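Long-range contacts in beta-ketoacyl-[acyl-carrier-protein] synthase FabY (Pseudomonas aeruginosa, PDB 4CW4), which catalyses the condensation of acetyl-CoA with malonyl-[acyl-carrier-protein] to form the acetoacetyl-ACP primer that initiates bacterial fatty acid synthesis: residues 6-11 with 374-379; 11-16 with 381-386; 221-226 with 303-308; 386-391 with 548-553. All blocks are in the same frame, centred on the assembly; numbering follows the deposited sequence.

Interaction 1: residues 6-11 with 374-379; sequences MSRLPV and DDELAL
The guanidinium of Arg-8 has the carboxylate of Asp-374 over one face, the two planes only 24° apart, and a water in plane at its edge. The contact joins the start of strand 10-19 to the point where strand 366-374 turns into helix 375-381. Asp-374 is the N-cap of that helix: its OD1 accepts from Leu-377 N (2.9 Å), as aspartate does well at a helix start. Arg-8 runs beside Asp-374, its CD 3.5 Å from Asp-374 CB. Because OD1 lies well out of the guanidinium plane, the long salt bridge from Arg-8 NE to Asp-374 OD1 (3.9 Å) is one of charge alone. The closer partner of Asp-374 is Arg-306, which takes OD2. The edge water accepts from Arg-8 NH2 and donates to Glu-376 OE1, linking two largely extended side chains. Asp-375, its CG in the crowded position between backbone N and carbonyl carbon (chi1 60°), turns OD1 back to the 6-11 backbone, while OD2 is held by Arg-562 and His-563 of helix 552-563. Small Ala-378 lets Val-11 CG2 come to 3.7 Å from its CB. Leu-9 N gives OD1 of Asp-375 a nearly straight bond (2.9 Å, 165°), arriving from above the carboxylate plane.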
loop_
_atom_site.group_PDB
_atom_site.type_symbol
_atom_site.label_atom_id
_atom_site.label_comp_id
_atom_site.label_asym_id
_atom_site.label_seq_id
_atom_site.Cartn_x
_atom_site.Cartn_y
_atom_site.Cartn_z
ATOM N N MET A 6 -7.387 -24.074 19.310
ATOM C CA MET A 6 -6.295 -23.621 20.162
ATOM C C MET A 6 -5.112 -23.138 19.314
ATOM O O MET A 6 -4.774 -23.776 18.320
ATOM C CB MET A 6 -5.890 -24.767 21.060
ATOM C CG MET A 6 -4.541 -24.644 21.687
ATOM S SD MET A 6 -4.279 -25.952 22.885
ATOM C CE MET A 6 -3.831 -27.302 21.799
ATOM N N SER A 7 -4.471 -22.037 19.716
ATOM C CA SER A 7 -3.512 -21.345 18.848
ATOM C C SER A 7 -2.309 -20.715 19.564
ATOM O O SER A 7 -2.338 -20.412 20.755
ATOM C CB SER A 7 -4.223 -20.239 18.055
ATOM O OG SER A 7 -5.177 -20.793 17.164
ATOM N N ARG A 8 -1.249 -20.508 18.797
ATOM C CA ARG A 8 -0.098 -19.755 19.247
ATOM C C ARG A 8 -0.485 -18.334 19.603
ATOM O O ARG A 8 -1.258 -17.696 18.893
ATOM C CB ARG A 8 0.974 -19.750 18.148
ATOM C CG ARG A 8 1.689 -21.093 18.036
ATOM C CD ARG A 8 2.613 -21.163 16.852
ATOM N NE ARG A 8 3.255 -22.471 16.718
ATOM C CZ ARG A 8 3.863 -22.901 15.617
ATOM N NH1 ARG A 8 3.860 -22.162 14.513
ATOM N NH2 ARG A 8 4.448 -24.084 15.609
ATOM N N LEU A 9 0.086 -17.845 20.699
ATOM C CA LEU A 9 -0.121 -16.473 21.191
ATOM C C LEU A 9 0.988 -15.556 20.693
ATOM O O LEU A 9 2.145 -15.855 20.904
ATOM C CB LEU A 9 -0.104 -16.443 22.725
ATOM C CG LEU A 9 -0.287 -15.074 23.396
ATOM C CD1 LEU A 9 -1.693 -14.540 23.182
ATOM C CD2 LEU A 9 0.027 -15.123 24.892
ATOM N N PRO A 10 0.639 -14.443 20.026
ATOM C CA PRO A 10 1.693 -13.510 19.616
ATOM C C PRO A 10 2.238 -12.691 20.789
ATOM O O PRO A 10 1.496 -11.919 21.426
ATOM C CB PRO A 10 0.964 -12.583 18.621
ATOM C CG PRO A 10 -0.242 -13.363 18.175
ATOM C CD PRO A 10 -0.653 -14.079 19.418
ATOM N N VAL A 11 3.523 -12.849 21.075
ATOM C CA VAL A 11 4.140 -12.077 22.147
ATOM C C VAL A 11 5.149 -11.100 21.556
ATOM O O VAL A 11 5.810 -11.398 20.559
ATOM C CB VAL A 11 4.772 -12.963 23.236
ATOM C CG1 VAL A 11 3.707 -13.797 23.909
ATOM C CG2 VAL A 11 5.859 -13.849 22.710
ATOM N N ASP A 374 5.688 -16.378 18.213
ATOM C CA ASP A 374 4.759 -17.256 18.902
ATOM C C ASP A 374 5.298 -17.617 20.288
ATOM O O ASP A 374 6.502 -17.596 20.544
ATOM C CB ASP A 374 4.445 -18.512 18.091
ATOM C CG ASP A 374 5.613 -19.458 17.976
ATOM O OD1 ASP A 374 5.785 -20.342 18.867
ATOM O OD2 ASP A 374 6.349 -19.335 16.981
ATOM N N ASP A 375 4.387 -17.958 21.181
ATOM C CA ASP A 375 4.737 -18.222 22.562
ATOM C C ASP A 375 5.699 -19.383 22.746
ATOM O O ASP A 375 6.539 -19.356 23.637
ATOM C CB ASP A 375 3.480 -18.450 23.414
ATOM C CG ASP A 375 2.636 -19.624 22.951
ATOM O OD1 ASP A 375 2.133 -19.591 21.817
ATOM O OD2 ASP A 375 2.387 -20.549 23.755
ATOM N N GLU A 376 5.571 -20.405 21.924
ATOM C CA GLU A 376 6.424 -21.574 22.070
ATOM C C GLU A 376 7.871 -21.239 21.705
ATOM O O GLU A 376 8.807 -21.620 22.415
ATOM C CB GLU A 376 5.876 -22.703 21.200
ATOM C CG GLU A 376 6.586 -24.019 21.346
ATOM C CD GLU A 376 5.861 -25.109 20.596
ATOM O OE1 GLU A 376 5.996 -25.176 19.355
ATOM O OE2 GLU A 376 5.141 -25.888 21.252
ATOM N N LEU A 377 8.060 -20.523 20.597
ATOM C CA LEU A 377 9.397 -20.118 20.196
ATOM C C LEU A 377 9.998 -19.148 21.226
ATOM O O LEU A 377 11.185 -19.235 21.556
ATOM C CB LEU A 377 9.363 -19.467 18.802
ATOM C CG LEU A 377 10.724 -19.029 18.269
ATOM C CD1 LEU A 377 11.647 -20.226 18.046
ATOM C CD2 LEU A 377 10.576 -18.190 17.011
ATOM N N ALA A 378 9.200 -18.201 21.713
ATOM C CA ALA A 378 9.678 -17.261 22.733
ATOM C C ALA A 378 10.182 -18.025 23.962
ATOM O O ALA A 378 11.244 -17.734 24.493
ATOM C CB ALA A 378 8.583 -16.286 23.115
ATOM N N LEU A 379 9.411 -19.020 24.364
ATOM C CA LEU A 379 9.749 -19.854 25.515
ATOM C C LEU A 379 11.087 -20.561 25.279
ATOM O O LEU A 379 11.976 -20.555 26.129
ATOM C CB LEU A 379 8.637 -20.892 25.737
ATOM C CG LEU A 379 8.641 -21.646 27.069
ATOM C CD1 LEU A 379 8.004 -20.782 28.173
ATOM C CD2 LEU A 379 7.927 -22.993 26.931
HETATM O O HOH W 1 4.571 -26.334 17.530
#

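Interaction 2: residues 11-16 with 381-386; sequences VIVGFG and LGADIH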
loop_
_atom_site.group_PDB
_atom_site.type_symbol
_atom_site.label_atom_id
_atom_site.label_comp_id
_atom_site.label_asym_id
_atom_site.label_seq_id
_atom_site.Cartn_x
_atom_site.Cartn_y
_atom_site.Cartn_z
ATOM N N VAL A 11 3.523 -12.849 21.075
ATOM C CA VAL A 11 4.140 -12.077 22.147
ATOM C C VAL A 11 5.149 -11.100 21.556
ATOM O O VAL A 11 5.810 -11.398 20.559
ATOM C CB VAL A 11 4.772 -12.963 23.236
ATOM C CG1 VAL A 11 3.707 -13.797 23.909
ATOM C CG2 VAL A 11 5.859 -13.849 22.710
ATOM N N ILE A 12 5.231 -9.919 22.174
ATOM C CA ILE A 12 6.141 -8.870 21.755
ATOM C C ILE A 12 7.484 -9.096 22.436
ATOM O O ILE A 12 7.581 -8.961 23.656
ATOM C CB ILE A 12 5.605 -7.466 22.110
ATOM C CG1 ILE A 12 4.217 -7.226 21.508
ATOM C CG2 ILE A 12 6.618 -6.397 21.661
ATOM C CD1 ILE A 12 3.519 -6.017 22.077
ATOM N N VAL A 13 8.498 -9.473 21.658
ATOM C CA VAL A 13 9.808 -9.815 22.209
ATOM C C VAL A 13 10.853 -8.721 21.983
ATOM O O VAL A 13 11.970 -8.804 22.507
ATOM C CB VAL A 13 10.336 -11.168 21.664
ATOM C CG1 VAL A 13 9.310 -12.279 21.920
ATOM C CG2 VAL A 13 10.690 -11.079 20.179
ATOM N N GLY A 14 10.487 -7.680 21.238
ATOM C CA GLY A 14 11.381 -6.563 21.001
ATOM C C GLY A 14 10.599 -5.423 20.392
ATOM O O GLY A 14 9.512 -5.634 19.870
ATOM N N PHE A 15 11.153 -4.216 20.460
ATOM C CA PHE A 15 10.530 -3.049 19.851
ATOM C C PHE A 15 11.545 -1.941 19.752
ATOM O O PHE A 15 12.460 -1.848 20.581
ATOM C CB PHE A 15 9.280 -2.606 20.634
ATOM C CG PHE A 15 9.555 -2.157 22.046
ATOM C CD1 PHE A 15 9.592 -3.056 23.085
ATOM C CD2 PHE A 15 9.757 -0.810 22.327
ATOM C CE1 PHE A 15 9.849 -2.624 24.371
ATOM C CE2 PHE A 15 9.999 -0.371 23.600
ATOM C CZ PHE A 15 10.071 -1.284 24.627
ATOM N N GLY A 16 11.423 -1.118 18.720
ATOM C CA GLY A 16 12.360 -0.034 18.562
ATOM C C GLY A 16 11.938 0.909 17.477
ATOM O O GLY A 16 10.963 0.635 16.775
ATOM N N LEU A 381 13.545 -19.756 23.289
ATOM C CA LEU A 381 14.705 -18.892 23.099
ATOM C C LEU A 381 15.000 -18.015 24.291
ATOM O O LEU A 381 16.018 -17.328 24.303
ATOM C CB LEU A 381 14.519 -17.976 21.893
ATOM C CG LEU A 381 14.346 -18.661 20.544
ATOM C CD1 LEU A 381 14.243 -17.602 19.448
ATOM C CD2 LEU A 381 15.478 -19.630 20.268
ATOM N N GLY A 382 14.132 -18.031 25.298
ATOM C CA GLY A 382 14.304 -17.112 26.411
ATOM C C GLY A 382 14.038 -15.653 26.015
ATOM O O GLY A 382 14.608 -14.725 26.617
ATOM N N ALA A 383 13.201 -15.435 25.005
ATOM C CA ALA A 383 12.864 -14.081 24.561
ATOM C C ALA A 383 12.071 -13.366 25.643
ATOM O O ALA A 383 11.213 -13.964 26.310
ATOM C CB ALA A 383 12.036 -14.136 23.298
ATOM N N ASP A 384 12.365 -12.092 25.832
ATOM C CA ASP A 384 11.629 -11.307 26.788
ATOM C C ASP A 384 10.214 -11.076 26.269
ATOM O O ASP A 384 9.923 -11.233 25.080
ATOM C CB ASP A 384 12.343 -9.955 27.040
ATOM C CG ASP A 384 12.101 -9.392 28.436
ATOM O OD1 ASP A 384 11.196 -9.861 29.161
ATOM O OD2 ASP A 384 12.831 -8.456 28.814
ATOM N N ILE A 385 9.331 -10.689 27.179
ATOM C CA ILE A 385 7.953 -10.402 26.833
ATOM C C ILE A 385 7.596 -9.005 27.304
ATOM O O ILE A 385 7.597 -8.722 28.498
ATOM C CB ILE A 385 6.997 -11.460 27.428
ATOM C CG1 ILE A 385 7.237 -12.809 26.730
ATOM C CG2 ILE A 385 5.537 -11.039 27.247
ATOM C CD1 ILE A 385 6.567 -13.996 27.407
ATOM N N HIS A 386 7.315 -8.134 26.336
ATOM C CA HIS A 386 6.957 -6.750 26.605
ATOM C C HIS A 386 5.452 -6.540 26.559
ATOM O O HIS A 386 4.955 -5.466 26.882
ATOM C CB HIS A 386 7.691 -5.833 25.632
ATOM C CG HIS A 386 9.173 -6.002 25.681
ATOM N ND1 HIS A 386 9.932 -5.504 26.712
ATOM C CD2 HIS A 386 10.036 -6.640 24.853
ATOM C CE1 HIS A 386 11.202 -5.823 26.521
ATOM N NE2 HIS A 386 11.296 -6.509 25.398
HETATM O O HOH W 2 13.557 -10.782 23.619
#
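The loop 381-386 passes strand 10-19 at a steep angle, the touching parts 77° apart, and is tied to it by one nearly linear bond, His-386 N to Ile-12 O (2.8 Å, 175°), received almost along the C=O axis. Beside it, Val-13 CA lies 3.2 Å from Asp-384 O in a CA-H...O contact, and a water donates to Val-13 O and accepts from Asp-384 N. The main side-chain meeting is T-shaped: the CE1 edge of Phe-15 points at one face of the His-386 imidazole, centroids 5.1 Å apart and planes at 84°. Phe-15 CE1 stands off-centre, 3.7 Å from His-386 CG. The phenyl reaches this place with CG in the crowded position between backbone N and carbonyl carbon. An edge of the imidazole, near CD2, lies along the Val-13 carbonyl carbon. Farther along, Ala-383 is short enough for its CB to meet Val-13 CG1 at 3.6 Å. The loop leaves helix 375-381 by a Schellman motif, in which Gly-382 readily adopts the positive phi. Val-13 and Gly-14 form a classic beta bulge opposite Val-371 of strand 366-374, and helix 482-496 packs on Ile-12 and Phe-15, whereas Asp-384 turns to Arg-579 of helix 565-590.

Interaction 3: residues 221-226 with 303-308; sequences EIAVFS and GQARVV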
loop_
_atom_site.group_PDB
_atom_site.type_symbol
_atom_site.label_atom_id
_atom_site.label_comp_id
_atom_site.label_asym_id
_atom_site.label_seq_id
_atom_site.Cartn_x
_atom_site.Cartn_y
_atom_site.Cartn_z
ATOM N N GLU A 221 9.223 -19.090 7.697
ATOM C CA GLU A 221 8.510 -18.769 8.943
ATOM C C GLU A 221 8.863 -17.410 9.576
ATOM O O GLU A 221 8.500 -17.112 10.725
ATOM C CB GLU A 221 8.692 -19.922 9.952
ATOM C CG GLU A 221 7.904 -21.169 9.541
ATOM C CD GLU A 221 8.078 -22.338 10.485
ATOM O OE1 GLU A 221 9.124 -22.390 11.177
ATOM O OE2 GLU A 221 7.161 -23.192 10.528
ATOM N N ILE A 222 9.581 -16.601 8.811
ATOM C CA ILE A 222 9.863 -15.217 9.157
ATOM C C ILE A 222 8.966 -14.350 8.289
ATOM O O ILE A 222 8.795 -14.634 7.120
ATOM C CB ILE A 222 11.319 -14.846 8.808
ATOM C CG1 ILE A 222 12.307 -15.796 9.471
ATOM C CG2 ILE A 222 11.617 -13.393 9.164
ATOM C CD1 ILE A 222 12.336 -15.704 10.925
ATOM N N ALA A 223 8.381 -13.306 8.850
ATOM C CA ALA A 223 7.514 -12.413 8.097
ATOM C C ALA A 223 7.832 -10.977 8.446
ATOM O O ALA A 223 8.175 -10.693 9.575
ATOM C CB ALA A 223 6.086 -12.686 8.441
ATOM N N VAL A 224 7.684 -10.094 7.466
ATOM C CA VAL A 224 7.863 -8.662 7.655
ATOM C C VAL A 224 6.704 -7.929 7.003
ATOM O O VAL A 224 6.414 -8.156 5.826
ATOM C CB VAL A 224 9.186 -8.151 7.045
ATOM C CG1 VAL A 224 9.328 -6.651 7.257
ATOM C CG2 VAL A 224 10.377 -8.897 7.644
ATOM N N PHE A 225 6.054 -7.058 7.774
ATOM C CA PHE A 225 4.987 -6.188 7.286
ATOM C C PHE A 225 5.247 -4.742 7.680
ATOM O O PHE A 225 5.312 -4.441 8.870
ATOM C CB PHE A 225 3.643 -6.650 7.817
ATOM C CG PHE A 225 3.374 -8.104 7.535
ATOM C CD1 PHE A 225 3.210 -8.558 6.234
ATOM C CD2 PHE A 225 3.326 -9.027 8.565
ATOM C CE1 PHE A 225 2.976 -9.904 5.986
ATOM C CE2 PHE A 225 3.103 -10.370 8.308
ATOM C CZ PHE A 225 2.933 -10.809 7.030
ATOM N N SER A 226 5.386 -3.866 6.677
ATOM C CA SER A 226 5.675 -2.449 6.923
ATOM C C SER A 226 5.098 -1.595 5.790
ATOM O O SER A 226 4.145 -2.017 5.156
ATOM C CB SER A 226 7.171 -2.209 7.109
ATOM O OG SER A 226 7.385 -0.881 7.541
ATOM N N GLY A 303 -0.211 -20.332 12.102
ATOM C CA GLY A 303 0.956 -21.183 11.976
ATOM C C GLY A 303 1.830 -20.972 10.780
ATOM O O GLY A 303 2.753 -21.758 10.533
ATOM N N GLN A 304 1.548 -19.914 10.041
ATOM C CA GLN A 304 2.273 -19.633 8.826
ATOM C C GLN A 304 3.642 -19.054 9.136
ATOM O O GLN A 304 4.604 -19.327 8.424
ATOM C CB GLN A 304 1.477 -18.678 7.941
ATOM C CG GLN A 304 0.216 -19.272 7.368
ATOM C CD GLN A 304 -0.531 -18.271 6.533
ATOM O OE1 GLN A 304 -0.249 -18.086 5.338
ATOM N NE2 GLN A 304 -1.470 -17.593 7.153
ATOM N N ALA A 305 3.731 -18.241 10.187
ATOM C CA ALA A 305 5.002 -17.617 10.562
ATOM C C ALA A 305 5.177 -17.635 12.066
ATOM O O ALA A 305 4.203 -17.605 12.819
ATOM C CB ALA A 305 5.100 -16.179 10.035
ATOM N N ARG A 306 6.426 -17.669 12.495
ATOM C CA ARG A 306 6.757 -17.758 13.904
ATOM C C ARG A 306 7.460 -16.516 14.426
ATOM O O ARG A 306 7.469 -16.293 15.650
ATOM C CB ARG A 306 7.626 -18.976 14.139
ATOM C CG ARG A 306 6.920 -20.276 13.741
ATOM C CD ARG A 306 7.579 -21.514 14.292
ATOM N NE ARG A 306 7.338 -21.603 15.731
ATOM C CZ ARG A 306 7.567 -22.673 16.487
ATOM N NH1 ARG A 306 8.069 -23.784 15.963
ATOM N NH2 ARG A 306 7.277 -22.635 17.779
ATOM N N VAL A 307 8.072 -15.742 13.526
ATOM C CA VAL A 307 8.752 -14.500 13.880
ATOM C C VAL A 307 8.256 -13.453 12.921
ATOM O O VAL A 307 8.344 -13.649 11.707
ATOM C CB VAL A 307 10.285 -14.605 13.750
ATOM C CG1 VAL A 307 10.962 -13.301 14.181
ATOM C CG2 VAL A 307 10.789 -15.777 14.573
ATOM N N VAL A 308 7.718 -12.362 13.453
ATOM C CA VAL A 308 7.133 -11.337 12.612
ATOM C C VAL A 308 7.635 -9.958 13.021
ATOM O O VAL A 308 7.537 -9.565 14.181
ATOM C CB VAL A 308 5.584 -11.320 12.684
ATOM C CG1 VAL A 308 5.034 -10.278 11.702
ATOM C CG2 VAL A 308 4.996 -12.689 12.403
HETATM O O HOH W 3 9.255 -24.227 13.194
HETATM O O HOH W 4 4.802 -22.790 11.939
#
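Glu-221 leaves the backbone with CG anti to its carbonyl carbon (chi1 -71°) and then runs extended alongside Arg-306, both chains pointing the same way. Its CB lies near Arg-306 N and CG, its CG is 3.9 Å from Gln-304 O, and its CD rests against the methylenes of Arg-306. At the tip, OE1 comes to 3.6 Å from Arg-306 CD but not to the guanidinium, which is turned 84° to the carboxylate; a water donates to OE1 and accepts from Arg-306 NH1. OE2 pairs instead with Lys-629, while the guanidinium forms its salt bridge with Asp-374. The backbone here opens a parallel pairing of strands 222-225 and 307-314 in the N-terminal half of the thiolase-like ketosynthase fold, with helix 288-301 in the connection between them. Glu-221 O is gripped twice, by Arg-306 N (2.8 Å) on a lone pair and by Val-307 N (3.1 Å) nearly along the C=O axis. Ala-223 N then donates to Val-307 O (2.9 Å). On one face of the sheet Ile-222 CD1 reaches Val-307 CB (3.7 Å), branched chains suited to a buried strand. On the other, small Ala-223 packs on Ala-305 and Val-308, whose CG1 meets Phe-225 CD2 at 3.8 Å, against helix 288-301.

Interaction 4: residues 386-391 with 548-553; sequences HGAVTD and VVLSPR
Four backbone hydrogen bonds join strands 387-391 and 548-550, which run antiparallel with 148° between their directions. Ala-388 and Leu-550 form a hydrogen-bonded pair: Leu-550 N gives Ala-388 O a straight bond in the carbonyl plane (2.8 Å), and Ala-388 N returns one to Leu-550 O (2.9 Å) from above the carbonyl plane. Thr-390 N reaches Val-548 O at a longer 3.3 Å, and Val-548 N closes the series on Asp-391 O.

Side chains alternate as far as Val-389. Val-389 and Val-549 share one face as a non-hydrogen-bonded pair, and Val-389 CG1, anti to its backbone N, lies 3.5 Å from Val-548 O. The small side chain of Ala-388 lies beside Leu-550 CB on the same face as Val-548. Thr-390 breaks the alternation and serves two neighbours: OG1, between backbone N and carbonyl carbon, touches Val-548 CG1 (3.4 Å), while CG2 crosses Leu-550 at about a right angle and meets its CD1 (3.6 Å). Gly-387 fits where its CA is only 3.1 Å from Leu-550 O, since a side chain there would crowd that carbonyl. Past the strand, Pro-552 CG rests on His-386 O, a rigid ring suited to the first turn of helix 552-563.

Farther out, Ser-551 caps that helix through Ile-554 N and also bonds Glu-531. Helix 482-496 packs on Val-549, helix 288-301 on Val-389 and helix 409-425 on Val-548. Asp-391 pairs with Arg-633 of the second subunit. Such a buried antiparallel pair between helical layers is characteristic of the layered alpha-beta core of thiolase-like ketosynthases.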
loop_
_atom_site.group_PDB
_atom_site.type_symbol
_atom_site.label_atom_id
_atom_site.label_comp_id
_atom_site.label_asym_id
_atom_site.label_seq_id
_atom_site.Cartn_x
_atom_site.Cartn_y
_atom_site.Cartn_z
ATOM N N HIS A 386 7.315 -8.134 26.336
ATOM C CA HIS A 386 6.957 -6.750 26.605
ATOM C C HIS A 386 5.452 -6.540 26.559
ATOM O O HIS A 386 4.955 -5.466 26.882
ATOM C CB HIS A 386 7.691 -5.833 25.632
ATOM C CG HIS A 386 9.173 -6.002 25.681
ATOM N ND1 HIS A 386 9.932 -5.504 26.712
ATOM C CD2 HIS A 386 10.036 -6.640 24.853
ATOM C CE1 HIS A 386 11.202 -5.823 26.521
ATOM N NE2 HIS A 386 11.296 -6.509 25.398
ATOM N N GLY A 387 4.740 -7.588 26.148
ATOM C CA GLY A 387 3.302 -7.574 26.019
ATOM C C GLY A 387 2.883 -8.700 25.084
ATOM O O GLY A 387 3.730 -9.421 24.557
ATOM N N ALA A 388 1.586 -8.830 24.850
ATOM C CA ALA A 388 1.056 -9.771 23.855
ATOM C C ALA A 388 -0.052 -9.078 23.077
ATOM O O ALA A 388 -0.712 -8.180 23.591
ATOM C CB ALA A 388 0.521 -11.026 24.519
ATOM N N VAL A 389 -0.236 -9.458 21.827
ATOM C CA VAL A 389 -1.280 -8.870 21.027
ATOM C C VAL A 389 -2.228 -9.975 20.568
ATOM O O VAL A 389 -1.803 -10.931 19.946
ATOM C CB VAL A 389 -0.712 -8.114 19.829
ATOM C CG1 VAL A 389 -1.842 -7.566 19.033
ATOM C CG2 VAL A 389 0.167 -6.972 20.288
ATOM N N THR A 390 -3.508 -9.835 20.907
ATOM C CA THR A 390 -4.475 -10.912 20.722
ATOM C C THR A 390 -5.439 -10.690 19.567
ATOM O O THR A 390 -5.958 -11.650 19.017
ATOM C CB THR A 390 -5.272 -11.169 22.004
ATOM O OG1 THR A 390 -5.741 -9.941 22.530
ATOM C CG2 THR A 390 -4.409 -11.853 23.057
ATOM N N ASP A 391 -5.690 -9.446 19.192
ATOM C CA ASP A 391 -6.641 -9.167 18.134
ATOM C C ASP A 391 -6.462 -7.764 17.628
ATOM O O ASP A 391 -6.092 -6.849 18.392
ATOM C CB ASP A 391 -8.087 -9.272 18.628
ATOM C CG ASP A 391 -8.681 -10.681 18.497
ATOM O OD1 ASP A 391 -8.695 -11.279 17.383
ATOM O OD2 ASP A 391 -9.139 -11.188 19.535
ATOM N N VAL A 548 -5.883 -4.962 20.619
ATOM C CA VAL A 548 -5.851 -5.379 22.020
ATOM C C VAL A 548 -4.437 -5.812 22.391
ATOM O O VAL A 548 -3.868 -6.720 21.778
ATOM C CB VAL A 548 -6.830 -6.551 22.269
ATOM C CG1 VAL A 548 -6.825 -6.943 23.741
ATOM C CG2 VAL A 548 -8.229 -6.171 21.832
ATOM N N VAL A 549 -3.883 -5.164 23.410
ATOM C CA VAL A 549 -2.545 -5.470 23.896
ATOM C C VAL A 549 -2.635 -5.848 25.369
ATOM O O VAL A 549 -3.246 -5.135 26.161
ATOM C CB VAL A 549 -1.590 -4.249 23.754
ATOM C CG1 VAL A 549 -0.142 -4.672 23.997
ATOM C CG2 VAL A 549 -1.754 -3.566 22.408
ATOM N N LEU A 550 -2.037 -6.980 25.716
ATOM C CA LEU A 550 -1.985 -7.481 27.084
ATOM C C LEU A 550 -0.624 -7.193 27.689
ATOM O O LEU A 550 0.387 -7.216 26.989
ATOM C CB LEU A 550 -2.221 -8.992 27.113
ATOM C CG LEU A 550 -3.435 -9.522 26.345
ATOM C CD1 LEU A 550 -3.519 -11.045 26.491
ATOM C CD2 LEU A 550 -4.713 -8.839 26.829
ATOM N N SER A 551 -0.591 -6.928 28.995
ATOM C CA SER A 551 0.651 -6.650 29.686
ATOM C C SER A 551 1.555 -7.876 29.767
ATOM O O SER A 551 1.089 -9.015 29.634
ATOM C CB SER A 551 0.356 -6.211 31.133
ATOM O OG SER A 551 -0.166 -7.314 31.856
ATOM N N PRO A 552 2.841 -7.645 30.082
ATOM C CA PRO A 552 3.706 -8.783 30.400
ATOM C C PRO A 552 3.161 -9.686 31.509
ATOM O O PRO A 552 3.291 -10.909 31.395
ATOM C CB PRO A 552 5.011 -8.119 30.812
ATOM C CG PRO A 552 5.030 -6.855 30.034
ATOM C CD PRO A 552 3.606 -6.387 29.995
ATOM N N ARG A 553 2.566 -9.119 32.553
ATOM C CA ARG A 553 2.062 -9.957 33.634
ATOM C C ARG A 553 1.006 -10.930 33.131
ATOM O O ARG A 553 1.034 -12.108 33.478
ATOM C CB ARG A 553 1.453 -9.133 34.768
ATOM C CG ARG A 553 1.067 -9.995 35.968
ATOM C CD ARG A 553 0.498 -9.178 37.117
ATOM N NE ARG A 553 -0.923 -8.908 36.908
ATOM C CZ ARG A 553 -1.887 -9.809 37.062
ATOM N NH1 ARG A 553 -1.593 -11.054 37.425
ATOM N NH2 ARG A 553 -3.152 -9.463 36.843
#

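How the interactions relate
Interactions 1, 2 and 4 gather around strand 10-19, their centres about 11 to 12 Å apart. Interactions 1 and 2 share Val-11 and lie at opposite ends of helix 375-381; interactions 2 and 4 share His-386, where the loop enters strand 387-394. That strand neighbours 10-19 and passes the sheet pairing on to strand 543-550. Interaction 3 falls within the sequence between the segments of interaction 1, with centres about 12 Å apart, and meets it through Arg-306 and Asp-374; its centre is about 18 Å from that of interaction 4. Interactions 1 and 2 interleave along the chain. Strand 10-19, paired with both 366-374 and 387-394, thus probably helps join the ketosynthase halves, and interactions 1, 3 and 4 also touch the second subunit.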